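Local coordinates for Peptidase_M23 domain-containing protein (PDB 6SMK), which probably hydrolyses peptidoglycan, as the catalytic M23 domain of the prophage-encoded zinc metallopeptidase and D,L-endopeptidase EnpA, at residues R14-Y18 with H123-D127; F4-F8 with H111-R115; H78-A84 with V96-S102. The protein carries 1 engineered substitution. The contacts are given in a common frame with arbitrary orientation. Numbering follows the deposited sequence.

All three interactions reach one antiparallel sheet. Interactions 1 and 2 touch: strands 109-116 and 122-124 are neighbours, and Val124 N lies 2.8 Å from Leu114 O, a probable hydrogen bond. Interaction 1 is a surface contact of salt bridges and one tyrosine ring. Interaction 2 is buried and mostly apolar, with one tyrosine hydroxyl hydrogen bond and a zinc-binding histidine on the other face of its strand. Interaction 3, about 19 Å from interaction 1 between centres, is partly buried and relies chiefly on backbone hydrogen bonds. It meets interaction 2 beside the metal, where His78 CD2 lies 3.3 Å from His111 CB.

Interaction 1: R14-Y18 with H123-D127; sequences RTSDY and HVNPD
Tyr18 lays one face of its ring over Val124-Pro126: the closest approaches are Tyr18 CZ to Val124 O at 3.6 Å, Tyr18 CD2 to Asn125 CG at 3.2 Å and Tyr18 CG to Pro126 CD at 4.0 Å. Its chi1 is t, which carries the hydroxyl along the other segment until Tyr18 OH reaches His123 ND1 at 3.0 Å, a hydrogen bond in which either atom could donate. The two rings meet obliquely, with planes at 73° and centroids 5.8 Å apart; His123 has chi1 p. Residues 14-18 and 123-127 run 127° apart end to end, and the closest CA pair is Tyr18 with Asn125, 6.5 Å. Strand 13-20, broken by a bulge or short loop, carries 14-18 in the M23 sheet and pairs with strand 28-35, while 123-127 leaves strand 122-124 through an Asx turn, Asn125 OD1 accepting from Asp127 N at 3.1 Å. At the far end Arg14, chi1 t, is held between two carboxylates. Arg14 NH2 donates to Asp127 OD1 at 3.0 Å; its closer approach to Asp127 OD2, 2.5 Å, is weak as a hydrogen bond though part of the salt bridge. Arg14 NE sits 2.9 Å from Asp17 OD1, completing a salt-bridge network, and Arg14 NH1 hydrogen-bonds the Tyr34 hydroxyl. The Tyr18 side chain is about 5 Å from that of the zinc ligand His29.

Interaction 2: F4-F8 with H111-R115; sequences FAPHF and HYELR. With ZN (zinc ion), chain F.
This is a buried, largely apolar contact in which the N-terminal loop 4-8 crosses one face of strand 111-115. The loop is irregular; CA atoms come nearest at Pro6-Tyr112, 7.2 Å, and Phe4-Leu114, 7.9 Å. Tyr112, chi1 t, points at the loop. Pro6 CB sits 3.6 Å from its ring centroid, almost on the normal, a CH-pi contact, and Phe8 CE2 approaches Tyr112 CD1 at 4.1 Å. Tyr112 OH donates a short 2.5 Å hydrogen bond to Phe4 O, while Phe4 CB packs on Leu114 CD2 at 3.6 Å. Strand alternation turns His111 and Glu113 away from the loop. His111 ND1 binds zinc at 2.0 Å, and its NE2 donates to Glu113 OE1 at 3.0 Å; Arg115 NE bridges to Glu113 OE2 at 2.7 Å. His29 and Asp33 also bind the metal, and a water lies 2.3 Å from it; together with His111 they make up the His-Asp-His zinc site characteristic of M23 peptidases.

Interaction 3: H78-A84 with V96-S102; sequences HMSRIRA and VGDVGSS
Residues 78-84 and 96-102 run antiparallel, and backbone groups do most of the bonding. Along strand 96-99, Val96 O accepts from Arg83 N at 3.0 Å and, weakly, from Ala84 N at 3.2 Å; Asp98 N donates to Arg81 O at 2.9 Å, and Asp98 O takes Ser80 N at 2.8 Å. The chain turns a corner at Ser80-Arg81, where Ser80 OG, chi1 p, satisfies Val99 O at 2.7 Å. Met79-Val99 and Ile82-Gly97 are non-hydrogen-bonded pairs, CA-CA 4.8 and 4.4 Å. Gly97 leaves space for Met79 SD, 3.8 Å from Gly97 CA, and Met79 CE reaches Val96 CG2 at 3.7 Å. Gly100 likewise lets the backbones close in: its CA is 3.8 Å from Ser80 CA, and Gly100 N donates a weak 2.8 Å bond to His78 O. The Asp98 carboxylate, chi1 m, is met by Arg83 in a two-point salt bridge, Arg83 NE to Asp98 OD1 and Arg83 NH2 to Asp98 OD2, both 3.1 Å. Ser102 OG appears bonded to Met79 O at a very short 2.4 Å, though its position is less sure. His78, in a left-handed backbone conformation (59/40) with chi1 m, turns its ring so that His78 ND1 donates to Ser102 O at 2.8 Å. That leaves the side chain about 4 Å from the zinc ion at the nearest atoms. Close to the metal but not a ligand, His78 is consistent with one of the non-ligand active-site histidines of M23 peptidases.

Interaction 1: R14-Y18 with H123-D127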
loop_
_atom_site.group_PDB
_atom_site.type_symbol
_atom_site.label_atom_id
_atom_site.label_comp_id
_atom_site.label_asym_id
_atom_site.label_seq_id
_atom_site.Cartn_x
_atom_site.Cartn_y
_atom_site.Cartn_z
ATOM N N ARG A 14 -3.590 7.200 10.074
ATOM C CA ARG A 14 -4.551 7.140 8.982
ATOM C C ARG A 14 -5.149 8.508 8.710
ATOM O O ARG A 14 -5.579 9.205 9.638
ATOM C CB ARG A 14 -5.655 6.158 9.355
ATOM C CG ARG A 14 -6.635 5.805 8.300
ATOM C CD ARG A 14 -7.080 4.384 8.572
ATOM N NE ARG A 14 -8.328 4.025 7.915
ATOM C CZ ARG A 14 -8.705 2.772 7.713
ATOM N NH1 ARG A 14 -7.928 1.776 8.116
ATOM N NH2 ARG A 14 -9.849 2.518 7.102
ATOM N N THR A 15 -5.195 8.883 7.431
ATOM C CA THR A 15 -5.671 10.203 7.029
ATOM C C THR A 15 -6.839 10.131 6.058
ATOM O O THR A 15 -7.920 10.646 6.360
ATOM C CB THR A 15 -4.526 11.016 6.418
ATOM O OG1 THR A 15 -4.106 10.393 5.195
ATOM C CG2 THR A 15 -3.375 11.092 7.376
ATOM N N SER A 16 -6.661 9.532 4.892
ATOM C CA SER A 16 -7.737 9.435 3.920
ATOM C C SER A 16 -8.159 7.979 3.782
ATOM O O SER A 16 -7.317 7.100 3.560
ATOM C CB SER A 16 -7.310 10.016 2.577
ATOM O OG SER A 16 -6.675 9.018 1.813
ATOM N N ASP A 17 -9.467 7.742 3.898
ATOM C CA ASP A 17 -10.043 6.413 3.865
ATOM C C ASP A 17 -10.115 5.897 2.428
ATOM O O ASP A 17 -9.726 6.572 1.469
ATOM C CB ASP A 17 -11.420 6.438 4.513
ATOM C CG ASP A 17 -11.390 5.995 5.957
ATOM O OD1 ASP A 17 -10.344 5.461 6.383
ATOM O OD2 ASP A 17 -12.413 6.172 6.657
ATOM N N TYR A 18 -10.622 4.678 2.271
ATOM C CA TYR A 18 -10.775 4.094 0.947
ATOM C C TYR A 18 -12.147 4.447 0.393
ATOM O O TYR A 18 -13.127 4.532 1.141
ATOM C CB TYR A 18 -10.601 2.573 0.992
ATOM C CG TYR A 18 -11.057 1.884 -0.274
ATOM C CD1 TYR A 18 -10.261 1.876 -1.403
ATOM C CD2 TYR A 18 -12.300 1.277 -0.351
ATOM C CE1 TYR A 18 -10.682 1.266 -2.569
ATOM C CE2 TYR A 18 -12.730 0.671 -1.512
ATOM C CZ TYR A 18 -11.921 0.659 -2.620
ATOM O OH TYR A 18 -12.365 0.046 -3.784
ATOM N N HIS A 123 -8.805 -2.985 -7.600
ATOM C CA HIS A 123 -8.677 -2.672 -6.186
ATOM C C HIS A 123 -9.983 -2.964 -5.467
ATOM O O HIS A 123 -11.068 -2.878 -6.044
ATOM C CB HIS A 123 -8.280 -1.213 -5.987
ATOM C CG HIS A 123 -9.244 -0.239 -6.582
ATOM N ND1 HIS A 123 -10.534 -0.089 -6.120
ATOM C CD2 HIS A 123 -9.111 0.625 -7.613
ATOM C CE1 HIS A 123 -11.148 0.837 -6.833
ATOM N NE2 HIS A 123 -10.308 1.283 -7.747
ATOM N N VAL A 124 -9.871 -3.315 -4.192
ATOM C CA VAL A 124 -11.016 -3.617 -3.353
ATOM C C VAL A 124 -10.886 -2.827 -2.052
ATOM O O VAL A 124 -9.878 -2.163 -1.802
ATOM C CB VAL A 124 -11.134 -5.125 -3.069
ATOM C CG1 VAL A 124 -11.403 -5.867 -4.345
ATOM C CG2 VAL A 124 -9.869 -5.638 -2.398
ATOM N N ASN A 125 -11.918 -2.915 -1.219
ATOM C CA ASN A 125 -11.920 -2.266 0.086
ATOM C C ASN A 125 -11.192 -3.070 1.159
ATOM O O ASN A 125 -11.755 -4.026 1.715
ATOM C CB ASN A 125 -13.348 -2.019 0.548
ATOM C CG ASN A 125 -13.424 -0.981 1.630
ATOM O OD1 ASN A 125 -12.435 -0.699 2.315
ATOM N ND2 ASN A 125 -14.591 -0.390 1.782
ATOM N N PRO A 126 -9.972 -2.678 1.518
ATOM C CA PRO A 126 -9.217 -3.469 2.498
ATOM C C PRO A 126 -9.923 -3.568 3.838
ATOM O O PRO A 126 -9.755 -4.565 4.554
ATOM C CB PRO A 126 -7.890 -2.706 2.607
ATOM C CG PRO A 126 -7.901 -1.708 1.508
ATOM C CD PRO A 126 -9.325 -1.388 1.255
ATOM N N ASP A 127 -10.731 -2.565 4.182
ATOM C CA ASP A 127 -11.487 -2.610 5.423
ATOM C C ASP A 127 -12.560 -3.689 5.405
ATOM O O ASP A 127 -12.883 -4.248 6.453
ATOM C CB ASP A 127 -12.138 -1.254 5.699
ATOM C CG ASP A 127 -11.144 -0.198 6.161
ATOM O OD1 ASP A 127 -10.261 -0.499 7.001
ATOM O OD2 ASP A 127 -11.258 0.948 5.679
#

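Interaction 2: F4-F8 with H111-R115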
loop_
_atom_site.group_PDB
_atom_site.type_symbol
_atom_site.label_atom_id
_atom_site.label_comp_id
_atom_site.label_asym_id
_atom_site.label_seq_id
_atom_site.Cartn_x
_atom_site.Cartn_y
_atom_site.Cartn_z
ATOM N N PHE A 4 -7.771 -8.494 5.257
ATOM C CA PHE A 4 -6.430 -7.999 4.968
ATOM C C PHE A 4 -6.345 -6.497 5.189
ATOM O O PHE A 4 -5.520 -5.815 4.573
ATOM C CB PHE A 4 -5.987 -8.380 3.554
ATOM C CG PHE A 4 -5.702 -9.835 3.405
ATOM C CD1 PHE A 4 -6.717 -10.724 3.111
ATOM C CD2 PHE A 4 -4.427 -10.327 3.619
ATOM C CE1 PHE A 4 -6.457 -12.075 3.004
ATOM C CE2 PHE A 4 -4.158 -11.681 3.504
ATOM C CZ PHE A 4 -5.172 -12.553 3.199
ATOM N N ALA A 5 -7.183 -5.980 6.081
ATOM C CA ALA A 5 -7.081 -4.594 6.487
ATOM C C ALA A 5 -5.666 -4.296 6.975
ATOM O O ALA A 5 -5.002 -5.166 7.547
ATOM C CB ALA A 5 -8.087 -4.296 7.592
ATOM N N PRO A 6 -5.174 -3.081 6.746
ATOM C CA PRO A 6 -3.859 -2.691 7.279
ATOM C C PRO A 6 -3.923 -2.367 8.759
ATOM O O PRO A 6 -4.895 -1.779 9.244
ATOM C CB PRO A 6 -3.518 -1.433 6.474
ATOM C CG PRO A 6 -4.869 -0.836 6.160
ATOM C CD PRO A 6 -5.810 -2.001 5.969
ATOM N N HIS A 7 -2.861 -2.735 9.480
ATOM C CA HIS A 7 -2.768 -2.477 10.917
ATOM C C HIS A 7 -1.402 -1.874 11.252
ATOM O O HIS A 7 -0.640 -2.368 12.081
ATOM C CB HIS A 7 -3.044 -3.746 11.700
ATOM C CG HIS A 7 -4.421 -4.283 11.491
ATOM N ND1 HIS A 7 -4.678 -5.385 10.706
ATOM C CD2 HIS A 7 -5.619 -3.864 11.957
ATOM C CE1 HIS A 7 -5.975 -5.629 10.704
ATOM N NE2 HIS A 7 -6.569 -4.722 11.457
ATOM N N PHE A 8 -1.094 -0.774 10.582
ATOM C CA PHE A 8 0.124 -0.044 10.880
ATOM C C PHE A 8 0.033 0.533 12.271
ATOM O O PHE A 8 -1.026 0.996 12.698
ATOM C CB PHE A 8 0.333 1.085 9.884
ATOM C CG PHE A 8 0.655 0.618 8.504
ATOM C CD1 PHE A 8 1.899 0.091 8.207
ATOM C CD2 PHE A 8 -0.284 0.717 7.496
ATOM C CE1 PHE A 8 2.197 -0.327 6.938
ATOM C CE2 PHE A 8 0.010 0.306 6.224
ATOM C CZ PHE A 8 1.250 -0.211 5.941
ATOM N N HIS A 111 0.603 4.452 0.951
ATOM C CA HIS A 111 -0.683 4.127 0.375
ATOM C C HIS A 111 -0.776 2.611 0.338
ATOM O O HIS A 111 0.031 1.950 -0.328
ATOM C CB HIS A 111 -0.797 4.759 -1.013
ATOM C CG HIS A 111 -2.031 4.382 -1.764
ATOM N ND1 HIS A 111 -3.118 5.219 -1.869
ATOM C CD2 HIS A 111 -2.344 3.266 -2.458
ATOM C CE1 HIS A 111 -4.052 4.631 -2.591
ATOM N NE2 HIS A 111 -3.606 3.445 -2.962
ATOM N N TYR A 112 -1.717 2.064 1.094
ATOM C CA TYR A 112 -1.934 0.626 1.168
ATOM C C TYR A 112 -3.148 0.288 0.315
ATOM O O TYR A 112 -4.252 0.771 0.589
ATOM C CB TYR A 112 -2.135 0.206 2.623
ATOM C CG TYR A 112 -2.414 -1.257 2.880
ATOM C CD1 TYR A 112 -1.381 -2.139 3.198
ATOM C CD2 TYR A 112 -3.719 -1.747 2.867
ATOM C CE1 TYR A 112 -1.635 -3.474 3.468
ATOM C CE2 TYR A 112 -3.984 -3.077 3.138
ATOM C CZ TYR A 112 -2.941 -3.935 3.434
ATOM O OH TYR A 112 -3.209 -5.256 3.700
ATOM N N GLU A 113 -2.936 -0.508 -0.730
ATOM C CA GLU A 113 -3.984 -0.854 -1.681
ATOM C C GLU A 113 -4.126 -2.364 -1.764
ATOM O O GLU A 113 -3.130 -3.094 -1.755
ATOM C CB GLU A 113 -3.689 -0.277 -3.073
ATOM C CG GLU A 113 -4.741 -0.594 -4.112
ATOM C CD GLU A 113 -4.652 0.303 -5.327
ATOM O OE1 GLU A 113 -4.318 1.494 -5.152
ATOM O OE2 GLU A 113 -4.918 -0.176 -6.454
ATOM N N LEU A 114 -5.367 -2.827 -1.839
ATOM C CA LEU A 114 -5.660 -4.247 -1.963
ATOM C C LEU A 114 -6.197 -4.523 -3.365
ATOM O O LEU A 114 -7.224 -3.960 -3.761
ATOM C CB LEU A 114 -6.660 -4.677 -0.891
ATOM C CG LEU A 114 -6.362 -6.015 -0.231
ATOM C CD1 LEU A 114 -4.877 -6.118 0.041
ATOM C CD2 LEU A 114 -7.150 -6.131 1.052
ATOM N N ARG A 115 -5.496 -5.377 -4.116
ATOM C CA ARG A 115 -5.861 -5.699 -5.496
ATOM C C ARG A 115 -6.179 -7.183 -5.630
ATOM O O ARG A 115 -5.443 -8.033 -5.113
ATOM C CB ARG A 115 -4.747 -5.322 -6.481
ATOM C CG ARG A 115 -4.789 -3.880 -6.953
ATOM C CD ARG A 115 -3.502 -3.459 -7.644
ATOM N NE ARG A 115 -3.375 -2.006 -7.680
ATOM C CZ ARG A 115 -2.318 -1.339 -8.140
ATOM N NH1 ARG A 115 -1.259 -1.982 -8.627
ATOM N NH2 ARG A 115 -2.324 -0.011 -8.118
HETATM ZN ZN ZN F . -3.599 7.145 -1.709
HETATM O O HOH W 1 -2.035 8.764 -2.241
#

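Interaction 3: H78-A84 with V96-S102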
loop_
_atom_site.group_PDB
_atom_site.type_symbol
_atom_site.label_atom_id
_atom_site.label_comp_id
_atom_site.label_asym_id
_atom_site.label_seq_id
_atom_site.Cartn_x
_atom_site.Cartn_y
_atom_site.Cartn_z
ATOM N N HIS A 78 4.080 5.096 -2.738
ATOM C CA HIS A 78 4.650 6.409 -2.409
ATOM C C HIS A 78 5.907 6.267 -1.552
ATOM O O HIS A 78 6.115 7.016 -0.603
ATOM C CB HIS A 78 3.632 7.306 -1.689
ATOM C CG HIS A 78 2.329 7.485 -2.404
ATOM N ND1 HIS A 78 2.246 7.892 -3.717
ATOM C CD2 HIS A 78 1.051 7.337 -1.975
ATOM C CE1 HIS A 78 0.974 7.984 -4.069
ATOM N NE2 HIS A 78 0.226 7.650 -3.032
ATOM N N MET A 79 6.736 5.279 -1.853
ATOM C CA MET A 79 7.925 5.049 -1.043
ATOM C C MET A 79 9.027 6.012 -1.436
ATOM O O MET A 79 9.128 6.430 -2.591
ATOM C CB MET A 79 8.444 3.624 -1.211
ATOM C CG MET A 79 7.494 2.571 -0.715
ATOM S SD MET A 79 8.210 0.939 -0.826
ATOM C CE MET A 79 6.883 -0.011 -0.136
ATOM N N SER A 80 9.867 6.362 -0.469
ATOM C CA SER A 80 11.063 7.114 -0.814
ATOM C C SER A 80 12.241 6.201 -1.091
ATOM O O SER A 80 13.208 6.625 -1.729
ATOM C CB SER A 80 11.429 8.101 0.292
ATOM O OG SER A 80 11.803 7.423 1.471
ATOM N N ARG A 81 12.175 4.963 -0.623
ATOM C CA ARG A 81 13.170 3.951 -0.933
ATOM C C ARG A 81 12.487 2.595 -0.871
ATOM O O ARG A 81 11.740 2.317 0.072
ATOM C CB ARG A 81 14.352 3.991 0.037
ATOM C CG ARG A 81 15.405 2.951 -0.293
ATOM C CD ARG A 81 16.468 2.844 0.778
ATOM N NE ARG A 81 17.545 1.941 0.384
ATOM C CZ ARG A 81 18.668 1.781 1.075
ATOM N NH1 ARG A 81 18.870 2.463 2.197
ATOM N NH2 ARG A 81 19.593 0.939 0.639
ATOM N N ILE A 82 12.736 1.765 -1.875
ATOM C CA ILE A 82 12.255 0.395 -1.868
ATOM C C ILE A 82 13.318 -0.500 -1.255
ATOM O O ILE A 82 14.510 -0.362 -1.557
ATOM C CB ILE A 82 11.902 -0.068 -3.280
ATOM C CG1 ILE A 82 10.960 0.935 -3.938
ATOM C CG2 ILE A 82 11.283 -1.448 -3.204
ATOM C CD1 ILE A 82 10.402 0.480 -5.283
ATOM N N ARG A 83 12.890 -1.416 -0.387
ATOM C CA ARG A 83 13.810 -2.308 0.297
ATOM C C ARG A 83 13.531 -3.780 0.043
ATOM O O ARG A 83 14.327 -4.622 0.471
ATOM C CB ARG A 83 13.796 -2.037 1.809
ATOM C CG ARG A 83 14.318 -0.658 2.201
ATOM C CD ARG A 83 14.620 -0.564 3.692
ATOM N NE ARG A 83 15.168 0.738 4.053
ATOM C CZ ARG A 83 16.458 1.037 3.994
ATOM N NH1 ARG A 83 17.337 0.120 3.607
ATOM N NH2 ARG A 83 16.870 2.251 4.325
ATOM N N ALA A 84 12.438 -4.119 -0.629
ATOM C CA ALA A 84 12.208 -5.493 -1.056
ATOM C C ALA A 84 12.666 -5.669 -2.494
ATOM O O ALA A 84 12.555 -4.752 -3.315
ATOM C CB ALA A 84 10.737 -5.880 -0.940
ATOM N N VAL A 96 9.589 -3.385 4.203
ATOM C CA VAL A 96 9.616 -3.475 2.743
ATOM C C VAL A 96 10.059 -2.185 2.055
ATOM O O VAL A 96 10.296 -2.202 0.835
ATOM C CB VAL A 96 8.234 -3.890 2.192
ATOM C CG1 VAL A 96 7.741 -5.131 2.903
ATOM C CG2 VAL A 96 7.223 -2.750 2.347
ATOM N N GLY A 97 10.171 -1.079 2.780
ATOM C CA GLY A 97 10.478 0.199 2.164
ATOM C C GLY A 97 10.478 1.289 3.213
ATOM O O GLY A 97 10.347 1.026 4.417
ATOM N N ASP A 98 10.648 2.527 2.736
ATOM C CA ASP A 98 10.640 3.731 3.564
ATOM C C ASP A 98 9.566 4.680 3.045
ATOM O O ASP A 98 9.380 4.817 1.829
ATOM C CB ASP A 98 12.007 4.451 3.565
ATOM C CG ASP A 98 13.138 3.601 4.140
ATOM O OD1 ASP A 98 12.858 2.597 4.827
ATOM O OD2 ASP A 98 14.321 3.944 3.912
ATOM N N VAL A 99 8.863 5.350 3.964
ATOM C CA VAL A 99 7.819 6.283 3.552
ATOM C C VAL A 99 8.406 7.344 2.630
ATOM O O VAL A 99 9.536 7.813 2.818
ATOM C CB VAL A 99 7.155 6.943 4.775
ATOM C CG1 VAL A 99 6.326 8.179 4.360
ATOM C CG2 VAL A 99 6.308 5.958 5.549
ATOM N N GLY A 100 7.644 7.715 1.612
ATOM C CA GLY A 100 8.038 8.851 0.809
ATOM C C GLY A 100 6.869 9.689 0.350
ATOM O O GLY A 100 5.784 9.662 0.942
ATOM N N SER A 101 7.093 10.458 -0.700
ATOM C CA SER A 101 6.004 11.151 -1.369
ATOM C C SER A 101 6.092 10.928 -2.866
ATOM O O SER A 101 5.650 11.771 -3.651
ATOM C CB SER A 101 6.000 12.640 -1.026
ATOM O OG SER A 101 7.320 13.120 -0.864
ATOM N N SER A 102 6.639 9.773 -3.258
ATOM C CA SER A 102 6.890 9.473 -4.662
ATOM C C SER A 102 5.585 9.355 -5.423
ATOM O O SER A 102 4.561 8.914 -4.900
ATOM C CB SER A 102 7.684 8.176 -4.837
ATOM O OG SER A 102 7.255 7.165 -3.942
#